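Local structure of reducing end xylose-releasing exo-oligoxylanase (Paenibacillus barengoltzii G22, 5YXT) at residues T12-L16 with L17-G21; Y49-G52 with E53-Y57; A277-P280 with W281-E284. The protein probably hydrolyses xylo-oligosaccharides from their reducing end, releasing xylose, as a family 8 glycoside hydrolase of the xylan-degrading machinery. All coordinates share one frame; numbering follows the deposited sequence.

Overall arrangement
Three local contacts follow one another along a largely helical glycoside hydrolase chain, each showing how a few neighbouring residues settle a change of backbone direction. Contact 1 starts the short helix 16-20 after the loop that leaves helix 7-10. Contact 2 closes the tight turn between strands 48-51 and 55-60, at the outer edge of a four-stranded antiparallel sheet. Contact 3, far later in the chain, turns helix 263-276 into helix 281-294. All three are in series; none encloses or crosses another. In space contacts 1 and 3 come near without touching, nearest atoms about 6 Å apart, whereas contacts 2 and 3 lie on opposite sides of the chain's centre.

Contact 1 (T12-L16 with L17-G21); sequences TYRNL and LAEYG
An N-cap opens the short helix 16-20, and the residue that makes it is N15. Its OD1 accepts from A18 N at 3.1 Å, with the donor well above the plane of the amide rather than in it. With CG anti to the backbone N (chi1 -179°), the amide folds back over the first turn, where N15 CG also rests on the A18 methyl. The backbone carbonyl of N15 takes the next amide: E19 N reaches N15 O at 2.9 Å in a nearly straight bond, and Y20 N bonds to L16 O. One turn along, L16 packs on Y20 in a CH-pi contact, its CG 3.9 Å from the ring centroid, over one face but offset toward the rim. The E19 carboxylate lies against the aliphatic part of R14, OE1 3.2 Å from R14 CD; the opposite charges of R14 NE and E19 OE1 stay 4.2 Å apart, beyond a salt bridge, and R14 NH1 pairs with E274 instead. G21, with positive phi, follows the helix in a Schellman motif, its N bonded to A18 O. Helix 24-40 meets N15 and A18, L17 packs on helices 24-40, 335-345 and 355-369, and Y20 leans on helix 335-345.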
ATOM      1  N   THR C  12      23.166 -19.482   3.791  1.00 22.06           N
ATOM      2  CA  THR C  12      22.926 -18.715   2.581  1.00 23.17           C
ATOM      3  C   THR C  12      22.215 -17.419   2.927  1.00 25.11           C
ATOM      4  O   THR C  12      21.389 -17.369   3.845  1.00 21.16           O
ATOM      5  CB  THR C  12      22.093 -19.506   1.556  1.00 23.02           C
ATOM      6  OG1 THR C  12      20.763 -19.694   2.055  1.00 25.93           O
ATOM      7  CG2 THR C  12      22.743 -20.868   1.280  1.00 23.98           C
ATOM      8  N   TYR C  13      22.539 -16.377   2.171  1.00 22.75           N
ATOM      9  CA  TYR C  13      22.132 -15.020   2.489  1.00 24.18           C
ATOM     10  C   TYR C  13      21.404 -14.396   1.315  1.00 25.67           C
ATOM     11  O   TYR C  13      21.787 -14.582   0.157  1.00 25.09           O
ATOM     12  CB  TYR C  13      23.349 -14.175   2.876  1.00 23.04           C
ATOM     13  CG  TYR C  13      23.998 -14.698   4.129  1.00 22.50           C
ATOM     14  CD1 TYR C  13      24.868 -15.788   4.091  1.00 20.48           C
ATOM     15  CD2 TYR C  13      23.708 -14.131   5.356  1.00 19.75           C
ATOM     16  CE1 TYR C  13      25.440 -16.283   5.246  1.00 21.21           C
ATOM     17  CE2 TYR C  13      24.279 -14.604   6.501  1.00 18.26           C
ATOM     18  CZ  TYR C  13      25.138 -15.678   6.449  1.00 20.79           C
ATOM     19  OH  TYR C  13      25.686 -16.131   7.623  1.00 21.53           O
ATOM     20  N   ARG C  14      20.353 -13.652   1.633  1.00 25.99           N
ATOM     21  CA  ARG C  14      19.605 -12.898   0.639  1.00 27.42           C
ATOM     22  C   ARG C  14      20.413 -11.687   0.185  1.00 26.57           C
ATOM     23  O   ARG C  14      20.954 -10.948   1.011  1.00 24.23           O
ATOM     24  CB  ARG C  14      18.272 -12.473   1.256  1.00 27.79           C
ATOM     25  CG  ARG C  14      17.240 -11.840   0.349  1.00 33.93           C
ATOM     26  CD  ARG C  14      15.796 -12.116   0.864  1.00 31.80           C
ATOM     27  NE  ARG C  14      15.509 -11.507   2.164  1.00 34.28           N
ATOM     28  CZ  ARG C  14      15.664 -12.126   3.328  1.00 29.36           C
ATOM     29  NH1 ARG C  14      16.100 -13.370   3.340  1.00 30.08           N
ATOM     30  NH2 ARG C  14      15.385 -11.510   4.483  1.00 25.62           N
ATOM     31  N   ASN C  15      20.522 -11.494  -1.127  1.00 24.61           N
ATOM     32  CA  ASN C  15      21.032 -10.241  -1.689  1.00 24.47           C
ATOM     33  C   ASN C  15      19.793  -9.433  -2.044  1.00 23.79           C
ATOM     34  O   ASN C  15      19.285  -9.504  -3.164  1.00 20.49           O
ATOM     35  CB  ASN C  15      21.929 -10.472  -2.903  1.00 26.69           C
ATOM     36  CG  ASN C  15      22.484  -9.171  -3.482  1.00 25.90           C
ATOM     37  OD1 ASN C  15      21.933  -8.087  -3.261  1.00 21.22           O
ATOM     38  ND2 ASN C  15      23.577  -9.277  -4.237  1.00 21.84           N
ATOM     39  N   LEU C  16      19.304  -8.667  -1.064  1.00 17.56           N
ATOM     40  CA  LEU C  16      18.017  -7.998  -1.209  1.00 20.00           C
ATOM     41  C   LEU C  16      18.035  -6.995  -2.358  1.00 17.92           C
ATOM     42  O   LEU C  16      17.051  -6.875  -3.091  1.00 19.97           O
ATOM     43  CB  LEU C  16      17.632  -7.308   0.101  1.00 18.63           C
ATOM     44  CG  LEU C  16      16.147  -6.930   0.170  1.00 21.19           C
ATOM     45  CD1 LEU C  16      15.296  -8.147  -0.109  1.00 26.85           C
ATOM     46  CD2 LEU C  16      15.744  -6.283   1.506  1.00 20.67           C
ATOM     47  N   LEU C  17      19.140  -6.263  -2.530  1.00 16.56           N
ATOM     48  CA  LEU C  17      19.215  -5.300  -3.629  1.00 17.51           C
ATOM     49  C   LEU C  17      19.036  -5.994  -4.975  1.00 21.00           C
ATOM     50  O   LEU C  17      18.292  -5.513  -5.838  1.00 21.89           O
ATOM     51  CB  LEU C  17      20.547  -4.556  -3.584  1.00 16.18           C
ATOM     52  CG  LEU C  17      20.699  -3.568  -2.425  1.00 18.43           C
ATOM     53  CD1 LEU C  17      22.150  -3.148  -2.202  1.00 18.16           C
ATOM     54  CD2 LEU C  17      19.822  -2.367  -2.663  1.00 19.61           C
ATOM     55  N   ALA C  18      19.693  -7.140  -5.159  1.00 19.82           N
ATOM     56  CA  ALA C  18      19.543  -7.872  -6.413  1.00 22.20           C
ATOM     57  C   ALA C  18      18.130  -8.409  -6.563  1.00 22.13           C
ATOM     58  O   ALA C  18      17.561  -8.369  -7.658  1.00 24.26           O
ATOM     59  CB  ALA C  18      20.564  -9.003  -6.486  1.00 23.05           C
ATOM     60  N   GLU C  19      17.556  -8.929  -5.474  1.00 22.72           N
ATOM     61  CA  GLU C  19      16.158  -9.340  -5.489  1.00 22.20           C
ATOM     62  C   GLU C  19      15.273  -8.219  -5.986  1.00 25.00           C
ATOM     63  O   GLU C  19      14.375  -8.438  -6.808  1.00 24.34           O
ATOM     64  CB  GLU C  19      15.726  -9.755  -4.085  1.00 27.33           C
ATOM     65  CG  GLU C  19      16.405 -10.984  -3.530  1.00 32.41           C
ATOM     66  CD  GLU C  19      15.507 -11.717  -2.551  1.00 37.75           C
ATOM     67  OE1 GLU C  19      14.655 -11.052  -1.926  1.00 38.30           O
ATOM     68  OE2 GLU C  19      15.659 -12.951  -2.398  1.00 45.60           O
ATOM     69  N   TYR C  20      15.530  -7.011  -5.499  1.00 22.02           N
ATOM     70  CA  TYR C  20      14.725  -5.838  -5.778  1.00 23.97           C
ATOM     71  C   TYR C  20      14.959  -5.272  -7.173  1.00 22.62           C
ATOM     72  O   TYR C  20      14.213  -4.380  -7.584  1.00 23.08           O
ATOM     73  CB  TYR C  20      15.022  -4.760  -4.732  1.00 21.34           C
ATOM     74  CG  TYR C  20      14.281  -4.923  -3.417  1.00 23.29           C
ATOM     75  CD1 TYR C  20      13.654  -6.126  -3.080  1.00 22.76           C
ATOM     76  CD2 TYR C  20      14.221  -3.872  -2.504  1.00 22.43           C
ATOM     77  CE1 TYR C  20      12.972  -6.264  -1.873  1.00 25.21           C
ATOM     78  CE2 TYR C  20      13.544  -4.001  -1.296  1.00 21.84           C
ATOM     79  CZ  TYR C  20      12.928  -5.187  -0.985  1.00 22.30           C
ATOM     80  OH  TYR C  20      12.268  -5.284   0.218  1.00 25.08           O
ATOM     81  N   GLY C  21      15.970  -5.747  -7.901  1.00 24.97           N
ATOM     82  CA  GLY C  21      16.153  -5.365  -9.289  1.00 25.75           C
ATOM     83  C   GLY C  21      17.309  -4.430  -9.560  1.00 27.13           C
ATOM     84  O   GLY C  21      17.459  -3.979 -10.702  1.00 24.59           O
TER

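Contact 2 (Y49-G52 with E53-Y57); sequences YPSG and EDMGY
M55 O is gripped by two donors: S51 N donates to it at 2.8 Å, coming from above the carbonyl plane, and the guanidinium of R89 gives it a second bond through NH2. The same NH2 also reaches G52 O, so one arginine of helix 84-98 fastens both limbs of the turn. The return bond of this pair, M55 N to S51 O, is weak at 3.3 Å. Two residues further from the turn, Y49 and Y57 exchange a matched pair of bonds, Y49 N to Y57 O and Y57 N to Y49 O, each 2.8 Å long. These bonds define a beta hairpin of strands 48-51 and 55-60, with P50 and G56 as the non-hydrogen-bonded pair between them; there the backbones close to 3.8 Å between P50 CA and G56 CA. G52 starts the connection with a positive phi.

Y49, S51, M55 and Y57 share one face of the hairpin. Y57 holds its CG between the backbone N and the carbonyl carbon (chi1 54°), which swings the ring across toward the partner strand and lays one face against Y49 CB, 4.1 Å from the ring centroid. The two tyrosine rings are nearly parallel, 14° apart, but slid so far that they barely overlap. Beside them S51 OG touches M55 CB and CE, each at 3.6 Å, while M55 also packs on helix 84-98 and the Y57 ring meets W93.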
ATOM      1  N   TYR C  49      41.221   6.249  10.204  1.00 20.14           N
ATOM      2  CA  TYR C  49      42.536   6.876  10.080  1.00 21.09           C
ATOM      3  C   TYR C  49      43.603   5.883  10.528  1.00 20.43           C
ATOM      4  O   TYR C  49      43.588   5.454  11.696  1.00 22.44           O
ATOM      5  CB  TYR C  49      42.627   8.144  10.932  1.00 22.44           C
ATOM      6  CG  TYR C  49      41.654   9.235  10.551  1.00 24.70           C
ATOM      7  CD1 TYR C  49      40.311   9.142  10.886  1.00 24.31           C
ATOM      8  CD2 TYR C  49      42.087  10.363   9.871  1.00 29.99           C
ATOM      9  CE1 TYR C  49      39.416  10.139  10.542  1.00 26.58           C
ATOM     10  CE2 TYR C  49      41.213  11.371   9.535  1.00 32.49           C
ATOM     11  CZ  TYR C  49      39.879  11.255   9.867  1.00 34.26           C
ATOM     12  OH  TYR C  49      39.007  12.257   9.512  1.00 37.09           O
ATOM     13  N   PRO C  50      44.548   5.508   9.673  1.00 24.49           N
ATOM     14  CA  PRO C  50      45.708   4.738  10.154  1.00 24.20           C
ATOM     15  C   PRO C  50      46.630   5.601  11.009  1.00 28.69           C
ATOM     16  O   PRO C  50      46.690   6.824  10.860  1.00 29.20           O
ATOM     17  CB  PRO C  50      46.403   4.288   8.862  1.00 26.17           C
ATOM     18  CG  PRO C  50      45.932   5.231   7.813  1.00 29.79           C
ATOM     19  CD  PRO C  50      44.538   5.655   8.207  1.00 24.89           C
ATOM     20  N   SER C  51      47.349   4.956  11.931  1.00 27.31           N
ATOM     21  CA  SER C  51      48.277   5.671  12.800  1.00 29.65           C
ATOM     22  C   SER C  51      49.486   4.784  13.056  1.00 36.51           C
ATOM     23  O   SER C  51      49.349   3.701  13.631  1.00 35.03           O
ATOM     24  CB  SER C  51      47.613   6.076  14.117  1.00 31.98           C
ATOM     25  OG  SER C  51      47.956   5.184  15.160  1.00 37.67           O
ATOM     26  N   GLY C  52      50.667   5.246  12.639  1.00 38.58           N
ATOM     27  CA  GLY C  52      51.836   4.389  12.722  1.00 34.42           C
ATOM     28  C   GLY C  52      51.768   3.275  11.687  1.00 35.03           C
ATOM     29  O   GLY C  52      51.069   3.358  10.669  1.00 36.81           O
ATOM     30  N   GLU C  53      52.502   2.204  11.965  1.00 32.81           N
ATOM     31  CA  GLU C  53      52.544   1.072  11.055  1.00 35.42           C
ATOM     32  C   GLU C  53      51.697  -0.104  11.519  1.00 34.60           C
ATOM     33  O   GLU C  53      51.594  -1.098  10.794  1.00 36.45           O
ATOM     34  CB  GLU C  53      53.989   0.623  10.848  1.00 39.95           C
ATOM     35  CG  GLU C  53      54.708   1.463   9.811  1.00 39.45           C
ATOM     36  CD  GLU C  53      55.108   0.675   8.585  1.00 44.59           C
ATOM     37  OE1 GLU C  53      54.892  -0.562   8.569  1.00 47.14           O
ATOM     38  OE2 GLU C  53      55.628   1.299   7.631  1.00 40.14           O
ATOM     39  N   ASP C  54      51.073  -0.016  12.696  1.00 31.53           N
ATOM     40  CA  ASP C  54      50.297  -1.155  13.167  1.00 33.24           C
ATOM     41  C   ASP C  54      49.018  -0.759  13.899  1.00 27.52           C
ATOM     42  O   ASP C  54      48.426  -1.609  14.580  1.00 24.63           O
ATOM     43  CB  ASP C  54      51.144  -2.045  14.085  1.00 30.41           C
ATOM     44  CG  ASP C  54      51.763  -1.278  15.225  1.00 35.54           C
ATOM     45  OD1 ASP C  54      51.605  -0.037  15.266  1.00 39.26           O
ATOM     46  OD2 ASP C  54      52.414  -1.916  16.076  1.00 41.84           O
ATOM     47  N   MET C  55      48.566   0.492  13.779  1.00 26.40           N
ATOM     48  CA  MET C  55      47.369   0.942  14.480  1.00 22.24           C
ATOM     49  C   MET C  55      46.528   1.835  13.570  1.00 24.99           C
ATOM     50  O   MET C  55      46.931   2.223  12.472  1.00 20.29           O
ATOM     51  CB  MET C  55      47.712   1.695  15.782  1.00 24.16           C
ATOM     52  CG  MET C  55      48.501   0.886  16.804  1.00 25.18           C
ATOM     53  SD  MET C  55      48.485   1.534  18.491  1.00 29.80           S
ATOM     54  CE  MET C  55      48.642   3.295  18.166  1.00 36.50           C
ATOM     55  N   GLY C  56      45.343   2.164  14.058  1.00 19.19           N
ATOM     56  CA  GLY C  56      44.425   3.012  13.329  1.00 19.54           C
ATOM     57  C   GLY C  56      43.171   3.136  14.169  1.00 19.31           C
ATOM     58  O   GLY C  56      42.928   2.332  15.072  1.00 18.17           O
ATOM     59  N   TYR C  57      42.402   4.181  13.888  1.00 17.53           N
ATOM     60  CA  TYR C  57      41.222   4.424  14.697  1.00 16.73           C
ATOM     61  C   TYR C  57      40.078   4.924  13.825  1.00 19.33           C
ATOM     62  O   TYR C  57      40.272   5.394  12.702  1.00 17.66           O
ATOM     63  CB  TYR C  57      41.512   5.408  15.851  1.00 19.90           C
ATOM     64  CG  TYR C  57      42.125   6.722  15.412  1.00 21.37           C
ATOM     65  CD1 TYR C  57      41.324   7.781  15.006  1.00 23.42           C
ATOM     66  CD2 TYR C  57      43.514   6.898  15.393  1.00 23.85           C
ATOM     67  CE1 TYR C  57      41.882   8.982  14.593  1.00 25.28           C
ATOM     68  CE2 TYR C  57      44.082   8.100  14.982  1.00 25.58           C
ATOM     69  CZ  TYR C  57      43.261   9.131  14.584  1.00 27.94           C
ATOM     70  OH  TYR C  57      43.808  10.320  14.176  1.00 29.36           O
TER

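Contact 3 (A277-P280 with W281-E284)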
ATOM      1  N   ALA C 277      15.309 -15.608  11.756  1.00 16.05           N
ATOM      2  CA  ALA C 277      13.889 -15.711  11.413  1.00 19.08           C
ATOM      3  C   ALA C 277      13.088 -16.297  12.575  1.00 20.27           C
ATOM      4  O   ALA C 277      12.251 -17.186  12.405  1.00 19.20           O
ATOM      5  CB  ALA C 277      13.697 -16.519  10.125  1.00 16.05           C
ATOM      6  N   ALA C 278      13.352 -15.768  13.771  1.00 17.45           N
ATOM      7  CA  ALA C 278      12.927 -16.386  15.023  1.00 18.40           C
ATOM      8  C   ALA C 278      11.628 -15.829  15.584  1.00 20.92           C
ATOM      9  O   ALA C 278      10.919 -16.545  16.293  1.00 21.32           O
ATOM     10  CB  ALA C 278      14.009 -16.215  16.093  1.00 19.13           C
ATOM     11  N   ASP C 279      11.309 -14.568  15.326  1.00 21.48           N
ATOM     12  CA  ASP C 279      10.161 -13.920  15.956  1.00 20.40           C
ATOM     13  C   ASP C 279       9.393 -13.166  14.887  1.00 19.47           C
ATOM     14  O   ASP C 279       9.832 -12.091  14.444  1.00 17.97           O
ATOM     15  CB  ASP C 279      10.603 -12.987  17.077  1.00 20.32           C
ATOM     16  CG  ASP C 279       9.434 -12.343  17.801  1.00 23.77           C
ATOM     17  OD1 ASP C 279       8.265 -12.667  17.489  1.00 20.90           O
ATOM     18  OD2 ASP C 279       9.690 -11.517  18.696  1.00 23.12           O
ATOM     19  N   PRO C 280       8.253 -13.694  14.448  1.00 21.71           N
ATOM     20  CA  PRO C 280       7.480 -13.022  13.386  1.00 19.34           C
ATOM     21  C   PRO C 280       7.003 -11.629  13.768  1.00 17.78           C
ATOM     22  O   PRO C 280       6.736 -10.812  12.881  1.00 17.14           O
ATOM     23  CB  PRO C 280       6.298 -13.975  13.153  1.00 24.23           C
ATOM     24  CG  PRO C 280       6.698 -15.280  13.792  1.00 24.17           C
ATOM     25  CD  PRO C 280       7.623 -14.940  14.912  1.00 23.64           C
ATOM     26  N   TRP C 281       6.917 -11.325  15.062  1.00 18.15           N
ATOM     27  CA  TRP C 281       6.576  -9.975  15.490  1.00 18.15           C
ATOM     28  C   TRP C 281       7.516  -8.942  14.891  1.00 17.59           C
ATOM     29  O   TRP C 281       7.097  -7.814  14.615  1.00 16.01           O
ATOM     30  CB  TRP C 281       6.607  -9.895  17.015  1.00 17.86           C
ATOM     31  CG  TRP C 281       6.461  -8.507  17.547  1.00 20.04           C
ATOM     32  CD1 TRP C 281       5.297  -7.873  17.879  1.00 24.32           C
ATOM     33  CD2 TRP C 281       7.517  -7.582  17.824  1.00 19.21           C
ATOM     34  NE1 TRP C 281       5.564  -6.602  18.326  1.00 21.97           N
ATOM     35  CE2 TRP C 281       6.921  -6.400  18.307  1.00 19.73           C
ATOM     36  CE3 TRP C 281       8.907  -7.633  17.692  1.00 20.65           C
ATOM     37  CZ2 TRP C 281       7.666  -5.280  18.678  1.00 20.58           C
ATOM     38  CZ3 TRP C 281       9.654  -6.515  18.062  1.00 20.76           C
ATOM     39  CH2 TRP C 281       9.025  -5.353  18.545  1.00 19.27           C
ATOM     40  N   GLN C 282       8.785  -9.307  14.683  1.00 15.43           N
ATOM     41  CA  GLN C 282       9.745  -8.365  14.112  1.00 17.74           C
ATOM     42  C   GLN C 282       9.270  -7.811  12.770  1.00 18.75           C
ATOM     43  O   GLN C 282       9.470  -6.627  12.481  1.00 19.68           O
ATOM     44  CB  GLN C 282      11.116  -9.032  13.974  1.00 13.23           C
ATOM     45  CG  GLN C 282      11.673  -9.486  15.320  1.00 18.67           C
ATOM     46  CD  GLN C 282      13.000 -10.196  15.208  1.00 20.98           C
ATOM     47  OE1 GLN C 282      13.379 -10.671  14.136  1.00 20.14           O
ATOM     48  NE2 GLN C 282      13.720 -10.272  16.322  1.00 20.56           N
ATOM     49  N   ARG C 283       8.644  -8.647  11.933  1.00 17.27           N
ATOM     50  CA  ARG C 283       8.136  -8.145  10.654  1.00 17.61           C
ATOM     51  C   ARG C 283       7.030  -7.120  10.859  1.00 19.41           C
ATOM     52  O   ARG C 283       6.979  -6.106  10.152  1.00 18.48           O
ATOM     53  CB  ARG C 283       7.658  -9.314   9.782  1.00 21.02           C
ATOM     54  CG  ARG C 283       8.589 -10.497   9.929  1.00 22.37           C
ATOM     55  CD  ARG C 283       8.394 -11.607   8.893  1.00 27.27           C
ATOM     56  NE  ARG C 283       8.195 -11.117   7.537  1.00 28.89           N
ATOM     57  CZ  ARG C 283       9.190 -10.884   6.710  1.00 32.68           C
ATOM     58  NH1 ARG C 283      10.394 -11.097   7.166  1.00 45.12           N
ATOM     59  NH2 ARG C 283       8.991 -10.471   5.464  1.00 37.04           N
ATOM     60  N   GLU C 284       6.158  -7.349  11.840  1.00 18.85           N
ATOM     61  CA  GLU C 284       5.119  -6.370  12.131  1.00 22.28           C
ATOM     62  C   GLU C 284       5.718  -5.059  12.636  1.00 19.91           C
ATOM     63  O   GLU C 284       5.276  -3.976  12.235  1.00 16.54           O
ATOM     64  CB  GLU C 284       4.133  -6.937  13.148  1.00 24.16           C
ATOM     65  CG  GLU C 284       3.094  -7.859  12.540  1.00 33.69           C
ATOM     66  CD  GLU C 284       1.679  -7.436  12.887  1.00 47.21           C
ATOM     67  OE1 GLU C 284       1.316  -6.272  12.589  1.00 44.17           O
ATOM     68  OE2 GLU C 284       0.930  -8.265  13.451  1.00 54.73           O
TER
HETATM   69  O   HOH W   1      14.631 -13.125  14.299  1.00 18.93           O
HETATM   70  O   HOH W   2      12.125  -9.576  18.903  1.00 21.18           O
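D279 OD1 accepts from W281 N at 3.1 Å, the amide approaching from above the carboxylate plane. Turning CG away from its own backbone N (chi1 -177°) carries the carboxylate toward the helix start and sets OD1 3.3 Å from W281 CB. The carboxylate lies at 27° to the indole plane, with D279 OD2 near W281 CE3. From the backbone of the same residue, D279 O takes Q282 N at 3.0 Å, so the side chain and the carbonyl of D279 each take one amide of the incoming helix. A weak bond runs from R283 N to P280 O, and the aliphatic start of R283 lies beside that carbonyl.

This is an Asx turn leading into helix 281-294: the D279 side chain caps an early helix amide that has no preceding turn to supply its acceptor, and P280 follows within the turn. Q282 extends back along the loop. One water accepts from A278 N and donates to Q282 OE1, 2.8 Å away; a second donates to D279 OD2 and accepts from Q282 NE2, bridging the two side chains.

Further out, H229 of helix 214-231 bonds to D279 OD2 and stacks on the ring of W281, bracing the cap. Q282 NE2 is also tied to D272 of helix 263-276, and R283 makes a cation-pi contact with W273. Across the subunit boundary, P280 packs against Y20 of the second subunit.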